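Side-chain contacts in alpha-rhamnosidase (Dictyoglomus thermophilum, PDB 6I60), which probably hydrolyses terminal non-reducing alpha-L-rhamnose residues of alpha-L-rhamnosides, releasing the sugar: residues T137-E142 and V227-Y232; S630-Y635 and N724-Y729; E903-K908 and I913-K918. One frame throughout, in Å; residues are numbered along the deposited sequence.

Contact 1 of 3, residues T137-E142 and V227-Y232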
loop_
_atom_site.group_PDB
_atom_site.type_symbol
_atom_site.label_atom_id
_atom_site.label_comp_id
_atom_site.label_asym_id
_atom_site.label_seq_id
_atom_site.Cartn_x
_atom_site.Cartn_y
_atom_site.Cartn_z
ATOM N N THR A 137 -11.044 -21.732 3.978
ATOM C CA THR A 137 -10.418 -21.865 2.674
ATOM C C THR A 137 -11.428 -21.576 1.573
ATOM O O THR A 137 -12.614 -21.897 1.696
ATOM C CB THR A 137 -9.832 -23.267 2.499
ATOM O OG1 THR A 137 -10.819 -24.246 2.842
ATOM C CG2 THR A 137 -8.616 -23.451 3.394
ATOM N N GLY A 138 -10.942 -20.997 0.491
ATOM C CA GLY A 138 -11.759 -20.676 -0.648
ATOM C C GLY A 138 -11.916 -21.883 -1.532
ATOM O O GLY A 138 -12.111 -22.974 -1.050
ATOM N N LEU A 139 -11.760 -21.703 -2.839
ATOM C CA LEU A 139 -11.905 -22.799 -3.786
ATOM C C LEU A 139 -10.666 -23.612 -3.901
ATOM O O LEU A 139 -10.704 -24.671 -4.462
ATOM C CB LEU A 139 -12.307 -22.315 -5.154
ATOM C CG LEU A 139 -13.805 -22.126 -5.252
ATOM C CD1 LEU A 139 -14.291 -22.467 -6.627
ATOM C CD2 LEU A 139 -14.492 -23.015 -4.263
ATOM N N MET A 140 -9.574 -23.069 -3.395
ATOM C CA MET A 140 -8.299 -23.697 -3.295
ATOM C C MET A 140 -7.696 -24.135 -4.568
ATOM O O MET A 140 -7.797 -25.277 -4.979
ATOM C CB MET A 140 -8.330 -24.841 -2.305
ATOM C CG MET A 140 -8.420 -24.382 -0.879
ATOM S SD MET A 140 -6.828 -24.539 -0.108
ATOM C CE MET A 140 -6.489 -26.234 -0.500
ATOM N N ASN A 141 -6.973 -23.197 -5.133
ATOM C CA ASN A 141 -6.246 -23.417 -6.336
ATOM C C ASN A 141 -7.097 -24.059 -7.429
ATOM O O ASN A 141 -6.810 -25.166 -7.845
ATOM C CB ASN A 141 -4.961 -24.238 -6.058
ATOM C CG ASN A 141 -4.141 -23.711 -4.868
ATOM O OD1 ASN A 141 -4.662 -23.430 -3.794
ATOM N ND2 ASN A 141 -2.834 -23.618 -5.064
ATOM N N GLU A 142 -8.160 -23.371 -7.830
ATOM C CA GLU A 142 -9.001 -23.784 -8.933
ATOM C C GLU A 142 -9.422 -25.246 -8.898
ATOM O O GLU A 142 -9.439 -25.929 -9.926
ATOM C CB GLU A 142 -8.215 -23.490 -10.201
ATOM C CG GLU A 142 -8.982 -23.531 -11.493
ATOM C CD GLU A 142 -8.090 -23.148 -12.636
ATOM O OE1 GLU A 142 -7.494 -22.069 -12.565
ATOM O OE2 GLU A 142 -7.952 -23.937 -13.584
ATOM N N VAL A 227 -6.078 -14.080 -12.072
ATOM C CA VAL A 227 -7.311 -13.354 -11.791
ATOM C C VAL A 227 -7.699 -13.636 -10.347
ATOM O O VAL A 227 -7.987 -14.786 -9.994
ATOM C CB VAL A 227 -8.451 -13.755 -12.744
ATOM C CG1 VAL A 227 -9.745 -13.058 -12.344
ATOM C CG2 VAL A 227 -8.085 -13.432 -14.187
ATOM N N LEU A 228 -7.710 -12.596 -9.515
ATOM C CA LEU A 228 -8.076 -12.750 -8.112
ATOM C C LEU A 228 -9.593 -12.733 -7.973
ATOM O O LEU A 228 -10.237 -11.726 -8.284
ATOM C CB LEU A 228 -7.453 -11.644 -7.264
ATOM C CG LEU A 228 -5.993 -11.288 -7.529
ATOM C CD1 LEU A 228 -5.655 -9.957 -6.884
ATOM C CD2 LEU A 228 -5.080 -12.383 -7.007
ATOM N N TYR A 229 -10.162 -13.839 -7.504
ATOM C CA TYR A 229 -11.590 -13.913 -7.236
ATOM C C TYR A 229 -11.857 -13.622 -5.764
ATOM O O TYR A 229 -10.991 -13.811 -4.906
ATOM C CB TYR A 229 -12.158 -15.283 -7.621
ATOM C CG TYR A 229 -11.753 -16.422 -6.711
ATOM C CD1 TYR A 229 -10.560 -17.104 -6.907
ATOM C CD2 TYR A 229 -12.573 -16.826 -5.663
ATOM C CE1 TYR A 229 -10.187 -18.148 -6.079
ATOM C CE2 TYR A 229 -12.209 -17.867 -4.831
ATOM C CZ TYR A 229 -11.016 -18.525 -5.044
ATOM O OH TYR A 229 -10.651 -19.562 -4.219
ATOM N N THR A 230 -13.067 -13.150 -5.484
ATOM C CA THR A 230 -13.491 -12.810 -4.134
ATOM C C THR A 230 -14.576 -13.776 -3.674
ATOM O O THR A 230 -15.463 -14.144 -4.451
ATOM C CB THR A 230 -14.010 -11.369 -4.070
ATOM O OG1 THR A 230 -13.033 -10.482 -4.629
ATOM C CG2 THR A 230 -14.293 -10.960 -2.633
ATOM N N VAL A 231 -14.498 -14.191 -2.412
ATOM C CA VAL A 231 -15.488 -15.068 -1.799
ATOM C C VAL A 231 -16.274 -14.268 -0.771
ATOM O O VAL A 231 -15.688 -13.539 0.041
ATOM C CB VAL A 231 -14.834 -16.303 -1.155
ATOM C CG1 VAL A 231 -13.661 -15.888 -0.305
ATOM C CG2 VAL A 231 -15.852 -17.064 -0.319
ATOM N N TYR A 232 -17.596 -14.399 -0.807
ATOM C CA TYR A 232 -18.480 -13.683 0.096
ATOM C C TYR A 232 -19.314 -14.666 0.907
ATOM O O TYR A 232 -19.605 -15.780 0.460
ATOM C CB TYR A 232 -19.404 -12.734 -0.672
ATOM C CG TYR A 232 -18.695 -11.557 -1.296
ATOM C CD1 TYR A 232 -18.227 -10.508 -0.516
ATOM C CD2 TYR A 232 -18.499 -11.491 -2.669
ATOM C CE1 TYR A 232 -17.579 -9.428 -1.084
ATOM C CE2 TYR A 232 -17.854 -10.414 -3.247
ATOM C CZ TYR A 232 -17.396 -9.385 -2.451
ATOM O OH TYR A 232 -16.751 -8.313 -3.026
#

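Contact 2 of 3, residues S630-Y635 and N724-Y729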
loop_
_atom_site.group_PDB
_atom_site.type_symbol
_atom_site.label_atom_id
_atom_site.label_comp_id
_atom_site.label_asym_id
_atom_site.label_seq_id
_atom_site.Cartn_x
_atom_site.Cartn_y
_atom_site.Cartn_z
ATOM N N SER A 630 22.404 4.117 -11.457
ATOM C CA SER A 630 22.150 2.745 -11.889
ATOM C C SER A 630 23.121 1.778 -11.230
ATOM O O SER A 630 22.725 0.703 -10.762
ATOM C CB SER A 630 22.245 2.650 -13.408
ATOM O OG SER A 630 20.988 2.881 -14.008
ATOM N N THR A 631 24.406 2.136 -11.198
ATOM C CA THR A 631 25.389 1.309 -10.510
ATOM C C THR A 631 25.161 1.319 -9.006
ATOM O O THR A 631 25.467 0.333 -8.327
ATOM C CB THR A 631 26.800 1.785 -10.851
ATOM O OG1 THR A 631 26.891 2.032 -12.261
ATOM C CG2 THR A 631 27.826 0.738 -10.468
ATOM N N PHE A 632 24.624 2.420 -8.473
ATOM C CA PHE A 632 24.261 2.469 -7.060
ATOM C C PHE A 632 23.259 1.375 -6.716
ATOM O O PHE A 632 23.376 0.718 -5.675
ATOM C CB PHE A 632 23.699 3.853 -6.721
ATOM C CG PHE A 632 22.993 3.926 -5.392
ATOM C CD1 PHE A 632 21.618 3.761 -5.311
ATOM C CD2 PHE A 632 23.699 4.189 -4.229
ATOM C CE1 PHE A 632 20.967 3.837 -4.092
ATOM C CE2 PHE A 632 23.050 4.271 -3.009
ATOM C CZ PHE A 632 21.683 4.094 -2.941
ATOM N N TYR A 633 22.271 1.158 -7.586
ATOM C CA TYR A 633 21.264 0.136 -7.335
ATOM C C TYR A 633 21.726 -1.252 -7.754
ATOM O O TYR A 633 21.163 -2.245 -7.280
ATOM C CB TYR A 633 19.959 0.503 -8.044
ATOM C CG TYR A 633 19.089 1.434 -7.226
ATOM C CD1 TYR A 633 18.389 0.967 -6.122
ATOM C CD2 TYR A 633 18.985 2.783 -7.546
ATOM C CE1 TYR A 633 17.599 1.812 -5.363
ATOM C CE2 TYR A 633 18.195 3.638 -6.794
ATOM C CZ TYR A 633 17.505 3.146 -5.703
ATOM O OH TYR A 633 16.718 3.984 -4.945
ATOM N N PHE A 634 22.733 -1.347 -8.625
ATOM C CA PHE A 634 23.334 -2.646 -8.910
ATOM C C PHE A 634 24.073 -3.173 -7.687
ATOM O O PHE A 634 23.929 -4.345 -7.318
ATOM C CB PHE A 634 24.279 -2.539 -10.108
ATOM C CG PHE A 634 24.860 -3.853 -10.541
ATOM C CD1 PHE A 634 24.107 -5.015 -10.477
ATOM C CD2 PHE A 634 26.159 -3.929 -11.013
ATOM C CE1 PHE A 634 24.639 -6.226 -10.877
ATOM C CE2 PHE A 634 26.699 -5.137 -11.415
ATOM C CZ PHE A 634 25.938 -6.288 -11.346
ATOM N N TYR A 635 24.868 -2.317 -7.043
ATOM C CA TYR A 635 25.496 -2.696 -5.783
ATOM C C TYR A 635 24.447 -2.932 -4.704
ATOM O O TYR A 635 24.582 -3.848 -3.884
ATOM C CB TYR A 635 26.489 -1.614 -5.355
ATOM C CG TYR A 635 27.123 -1.835 -3.999
ATOM C CD1 TYR A 635 28.290 -2.571 -3.870
ATOM C CD2 TYR A 635 26.561 -1.293 -2.851
ATOM C CE1 TYR A 635 28.875 -2.772 -2.633
ATOM C CE2 TYR A 635 27.137 -1.491 -1.610
ATOM C CZ TYR A 635 28.297 -2.228 -1.510
ATOM O OH TYR A 635 28.880 -2.431 -0.281
ATOM N N ASN A 724 26.733 12.646 -4.524
ATOM C CA ASN A 724 27.497 12.427 -3.303
ATOM C C ASN A 724 26.736 11.696 -2.206
ATOM O O ASN A 724 27.359 10.952 -1.446
ATOM C CB ASN A 724 28.006 13.767 -2.747
ATOM C CG ASN A 724 29.361 14.155 -3.309
ATOM O OD1 ASN A 724 30.050 13.339 -3.917
ATOM N ND2 ASN A 724 29.748 15.407 -3.106
ATOM N N THR A 725 25.417 11.888 -2.092
ATOM C CA THR A 725 24.669 11.187 -1.050
ATOM C C THR A 725 24.567 9.695 -1.336
ATOM O O THR A 725 24.486 8.892 -0.399
ATOM C CB THR A 725 23.265 11.779 -0.897
ATOM O OG1 THR A 725 22.458 11.409 -2.022
ATOM C CG2 THR A 725 23.323 13.287 -0.800
ATOM N N LEU A 726 24.573 9.306 -2.614
ATOM C CA LEU A 726 24.377 7.895 -2.948
ATOM C C LEU A 726 25.564 7.033 -2.529
ATOM O O LEU A 726 25.351 6.037 -1.816
ATOM C CB LEU A 726 24.047 7.753 -4.438
ATOM C CG LEU A 726 22.556 7.742 -4.786
ATOM C CD1 LEU A 726 21.941 9.111 -4.560
ATOM C CD2 LEU A 726 22.339 7.290 -6.221
ATOM N N PRO A 727 26.814 7.335 -2.909
ATOM C CA PRO A 727 27.929 6.521 -2.402
ATOM C C PRO A 727 28.146 6.664 -0.905
ATOM O O PRO A 727 28.712 5.751 -0.289
ATOM C CB PRO A 727 29.138 7.037 -3.196
ATOM C CG PRO A 727 28.774 8.420 -3.570
ATOM C CD PRO A 727 27.293 8.399 -3.815
ATOM N N LEU A 728 27.713 7.773 -0.300
ATOM C CA LEU A 728 27.811 7.936 1.146
ATOM C C LEU A 728 26.735 7.164 1.898
ATOM O O LEU A 728 26.917 6.868 3.083
ATOM C CB LEU A 728 27.731 9.418 1.518
ATOM C CG LEU A 728 29.044 10.201 1.497
ATOM C CD1 LEU A 728 28.770 11.697 1.531
ATOM C CD2 LEU A 728 29.936 9.787 2.657
ATOM N N TYR A 729 25.621 6.835 1.239
ATOM C CA TYR A 729 24.574 6.055 1.890
ATOM C C TYR A 729 25.008 4.604 2.066
ATOM O O TYR A 729 25.053 4.085 3.187
ATOM C CB TYR A 729 23.276 6.141 1.083
ATOM C CG TYR A 729 22.108 5.439 1.737
ATOM C CD1 TYR A 729 21.379 6.057 2.746
ATOM C CD2 TYR A 729 21.736 4.157 1.351
ATOM C CE1 TYR A 729 20.314 5.420 3.351
ATOM C CE2 TYR A 729 20.670 3.510 1.951
ATOM C CZ TYR A 729 19.962 4.147 2.951
ATOM O OH TYR A 729 18.900 3.512 3.554
#

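Contact 3 of 3, residues E903-K908 and I913-K918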
loop_
_atom_site.group_PDB
_atom_site.type_symbol
_atom_site.label_atom_id
_atom_site.label_comp_id
_atom_site.label_asym_id
_atom_site.label_seq_id
_atom_site.Cartn_x
_atom_site.Cartn_y
_atom_site.Cartn_z
ATOM N N GLU A 903 26.770 19.446 29.598
ATOM C CA GLU A 903 28.109 19.089 30.059
ATOM C C GLU A 903 28.043 18.158 31.261
ATOM O O GLU A 903 28.767 17.158 31.327
ATOM C CB GLU A 903 28.903 20.353 30.388
ATOM C CG GLU A 903 29.668 20.917 29.203
ATOM C CD GLU A 903 30.008 22.383 29.364
ATOM O OE1 GLU A 903 30.688 22.733 30.353
ATOM O OE2 GLU A 903 29.595 23.187 28.501
ATOM N N ARG A 904 27.180 18.472 32.219
ATOM C CA ARG A 904 26.896 17.601 33.349
ATOM C C ARG A 904 25.400 17.324 33.389
ATOM O O ARG A 904 24.597 18.192 33.046
ATOM C CB ARG A 904 27.362 18.229 34.655
ATOM C CG ARG A 904 27.087 17.375 35.872
ATOM C CD ARG A 904 26.468 18.167 37.007
ATOM N NE ARG A 904 26.497 19.616 36.839
ATOM C CZ ARG A 904 25.406 20.334 36.611
ATOM N NH1 ARG A 904 24.233 19.729 36.507
ATOM N NH2 ARG A 904 25.475 21.642 36.487
ATOM N N PHE A 905 25.027 16.114 33.796
ATOM C CA PHE A 905 23.626 15.714 33.802
ATOM C C PHE A 905 23.448 14.615 34.837
ATOM O O PHE A 905 24.379 14.268 35.567
ATOM C CB PHE A 905 23.178 15.275 32.407
ATOM C CG PHE A 905 24.156 14.373 31.714
ATOM C CD1 PHE A 905 24.058 12.997 31.834
ATOM C CD2 PHE A 905 25.181 14.900 30.945
ATOM C CE1 PHE A 905 24.959 12.166 31.199
ATOM C CE2 PHE A 905 26.088 14.075 30.311
ATOM C CZ PHE A 905 25.977 12.705 30.439
ATOM N N VAL A 906 22.237 14.064 34.897
ATOM C CA VAL A 906 21.854 13.112 35.930
ATOM C C VAL A 906 21.409 11.780 35.334
ATOM O O VAL A 906 21.897 10.719 35.731
ATOM C CB VAL A 906 20.757 13.694 36.850
ATOM C CG1 VAL A 906 20.608 12.849 38.099
ATOM C CG2 VAL A 906 21.085 15.133 37.220
ATOM N N VAL A 907 20.480 11.820 34.373
ATOM C CA VAL A 907 19.873 10.628 33.777
ATOM C C VAL A 907 19.171 9.811 34.856
ATOM O O VAL A 907 19.816 9.118 35.651
ATOM C CB VAL A 907 20.902 9.769 33.016
ATOM C CG1 VAL A 907 20.232 8.528 32.451
ATOM C CG2 VAL A 907 21.547 10.575 31.902
ATOM N N LYS A 908 17.842 9.875 34.886
ATOM C CA LYS A 908 17.043 9.206 35.905
ATOM C C LYS A 908 16.046 8.264 35.247
ATOM O O LYS A 908 15.278 8.679 34.374
ATOM C CB LYS A 908 16.303 10.223 36.778
ATOM C CG LYS A 908 17.211 11.096 37.628
ATOM C CD LYS A 908 16.397 11.981 38.561
ATOM C CE LYS A 908 15.106 12.438 37.907
ATOM N NZ LYS A 908 13.930 12.272 38.809
ATOM N N ILE A 913 18.039 7.298 40.131
ATOM C CA ILE A 913 19.196 7.873 39.458
ATOM C C ILE A 913 20.099 6.740 38.990
ATOM O O ILE A 913 20.400 5.815 39.755
ATOM C CB ILE A 913 19.947 8.837 40.392
ATOM C CG1 ILE A 913 18.960 9.735 41.148
ATOM C CG2 ILE A 913 20.945 9.668 39.609
ATOM C CD1 ILE A 913 18.627 9.254 42.552
ATOM N N ILE A 914 20.535 6.804 37.733
ATOM C CA ILE A 914 21.238 5.678 37.129
ATOM C C ILE A 914 22.541 6.120 36.474
ATOM O O ILE A 914 23.183 5.335 35.768
ATOM C CB ILE A 914 20.335 4.960 36.108
ATOM C CG1 ILE A 914 19.735 5.974 35.133
ATOM C CG2 ILE A 914 19.235 4.188 36.819
ATOM C CD1 ILE A 914 19.018 5.347 33.961
ATOM N N TYR A 915 22.949 7.370 36.703
ATOM C CA TYR A 915 24.182 7.873 36.088
ATOM C C TYR A 915 24.664 9.093 36.882
ATOM O O TYR A 915 24.306 10.227 36.566
ATOM C CB TYR A 915 23.973 8.216 34.627
ATOM C CG TYR A 915 25.245 8.567 33.892
ATOM C CD1 TYR A 915 25.676 9.885 33.802
ATOM C CD2 TYR A 915 26.011 7.584 33.280
ATOM C CE1 TYR A 915 26.836 10.211 33.129
ATOM C CE2 TYR A 915 27.174 7.903 32.603
ATOM C CZ TYR A 915 27.579 9.219 32.531
ATOM O OH TYR A 915 28.733 9.547 31.859
ATOM N N GLU A 916 25.496 8.842 37.890
ATOM C CA GLU A 916 26.119 9.937 38.624
ATOM C C GLU A 916 27.442 10.364 38.000
ATOM O O GLU A 916 27.706 11.565 37.871
ATOM C CB GLU A 916 26.334 9.540 40.088
ATOM C CG GLU A 916 26.617 10.713 41.012
ATOM C CD GLU A 916 25.356 11.274 41.642
ATOM O OE1 GLU A 916 24.407 10.494 41.871
ATOM O OE2 GLU A 916 25.314 12.495 41.907
ATOM N N LYS A 917 28.224 9.405 37.534
ATOM C CA LYS A 917 29.512 9.708 36.945
ATOM C C LYS A 917 29.747 8.874 35.723
ATOM O O LYS A 917 28.954 8.027 35.405
ATOM C CB LYS A 917 30.604 9.436 37.955
ATOM C CG LYS A 917 30.494 8.068 38.586
ATOM C CD LYS A 917 30.499 8.156 40.093
ATOM C CE LYS A 917 30.406 6.788 40.719
ATOM N NZ LYS A 917 31.740 6.376 41.194
ATOM N N LYS A 918 30.858 9.091 35.050
ATOM C CA LYS A 918 31.137 8.353 33.826
ATOM C C LYS A 918 31.446 6.897 34.157
ATOM O O LYS A 918 32.272 6.609 35.027
ATOM C CB LYS A 918 32.305 8.986 33.072
ATOM C CG LYS A 918 32.665 8.273 31.774
ATOM C CD LYS A 918 33.225 9.243 30.742
ATOM C CE LYS A 918 33.227 8.633 29.347
ATOM N NZ LYS A 918 33.879 7.295 29.320
#

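Contact 1 of 3, residues T137-E142 and V227-Y232
Tyr229 holds its CG between its own backbone N and carbonyl carbon (chi1 72°), and from there the ring runs out across the gap until its hydroxyl meets the backbone of Leu139. On the other side, Leu139 sets CG opposite its carbonyl carbon (chi1 -84°), which leaves CB, rather than the branched end, as the part of the side chain nearest the tyrosine. Leu139 N donates to Tyr229 OH at 2.8 Å with an N-H...O angle of 156°, coming in at the edge of the ring and close to its plane. Leu139 CB also lies 4.0 Å from Tyr229 CZ, a small apolar touch that accompanies the polar one. The chain passes by just before this: Gly138 C is 3.8 Å from Tyr229 OH. This is a junction between two beta domains. Residues 137-142 follow strand 133-137 of the immunoglobulin-like sheet, while Tyr229 sits at the break in strand 226-233, within the alpha-L-rhamnosidase N-terminal domain. The tyrosine hydroxyl is gripped from a second quarter by Asp47 OD1, and the other carboxylate oxygen of Asp47 accepts from Met140 N; one acid thus ties the hydroxyl and the turning backbone together. Trp145 meets the Tyr229 ring edge-to-face and also touches Leu139, whose side chain packs against Tyr195 of the neighbouring strand 189-199.

Contact 2 of 3, residues S630-Y635 and N724-Y729
The Phe632 ring takes Leu726 on one face: Leu726 CG stands 3.8 Å from the ring centroid and 11° off the normal, a CH-pi contact almost over the centre. At the edge, near the ring plane, Tyr729 CD2 approaches Phe632 CZ at 4.3 Å, and Tyr633 CD2 of the same helix also lies in the plane. In return, Phe632 CD1 rests on a face of the Tyr633 ring, 3.6 Å above its plane and offset toward the rim. Phe632 reaches this place because its CG is anti to the backbone N (chi1 166°), which carries the ring toward the other helix, where it crosses the Leu726 side chain at about a right angle. The leucine covers more than the centre: Leu726 CD2 lies 3.5 Å from Phe632 CG, and Leu726 CB is 3.6 Å from Phe632 CD2. With an alanine in place of Phe632, Leu726 would probably face a gap and Tyr729 would be likely to pack less closely. Tyr766 of helix 761-773 completes the aromatic group, edge-to-face with Phe632, meeting the Tyr729 ring, and hydrogen-bonded through its hydroxyl to Tyr633 OH. Pro727, with no N-H to give to the preceding turn, kinks helix 722-729 one residue past Leu726. Apolar helix-to-helix packing of this kind is consistent with the (alpha/alpha)6 barrel of the six-hairpin glycosidase domain in GH78 rhamnosidases.

Contact 3 of 3, residues E903-K908 and I913-K918
Lys908 and Ile913 face each other as an antiparallel, non-hydrogen-bonded pair, CA to CA 4.4 Å, in a short beta hairpin at the margin of the sheet that includes strand 935-941 in the C-terminal beta region. One backbone bond crosses beside the pair: Ile914 N donates to Val907 O at 3.2 Å with an N-H...O angle of 166°. On its far side the first hairpin strand carries a G1 beta bulge, Val907 and Lys908 both facing Tyr940.

Among the apolar contacts, Val906 CG1 touches Ile913 CG2 at 3.5 Å. Val907 CG1 meets Ile914 CD1 at 3.7 Å, the two side chains crossing nearly at a right angle, and Val907 CB lies 3.8 Å from Tyr915 CB. The Lys908 and Ile913 side chains lie side by side, CG of one near CG1 of the other.

The aromatic pair closes the other end. Tyr915 has CG anti to its N (chi1 -172°), which carries the ring back along the partner segment to Phe905. Their planes are within 9° of parallel but slid apart, with centroids 5.3 Å distant, so the rings come closest at CE1 of each and barely overlap. Ile928 of strand 927-932 touches both.

Polar ends find partners beyond the pairing. Lys908 bends at its last two torsions to bring NZ to Gly910 O in the turn, and Tyr915 OH is hydrogen-bonded to Glu923 OE1.

Contacts 1 and 2 are buried, whereas contact 3 is only partly so and sits at the periphery, its centre 61 Å from that of contact 1. No secondary-structure element is shared among them. Contact 1 joins two successive beta domains through a tyrosine hydroxyl and a backbone N-H, so its chemistry is mainly polar despite its burial. Contact 2, inside the helical domain about 42 Å from contact 1 between centres, relies on carbon against ring. Contact 3 is the most local in sequence, five residues apart, and mixes backbone pairing with aliphatic and aromatic touches, one of its touching residues, Ile913, being exposed.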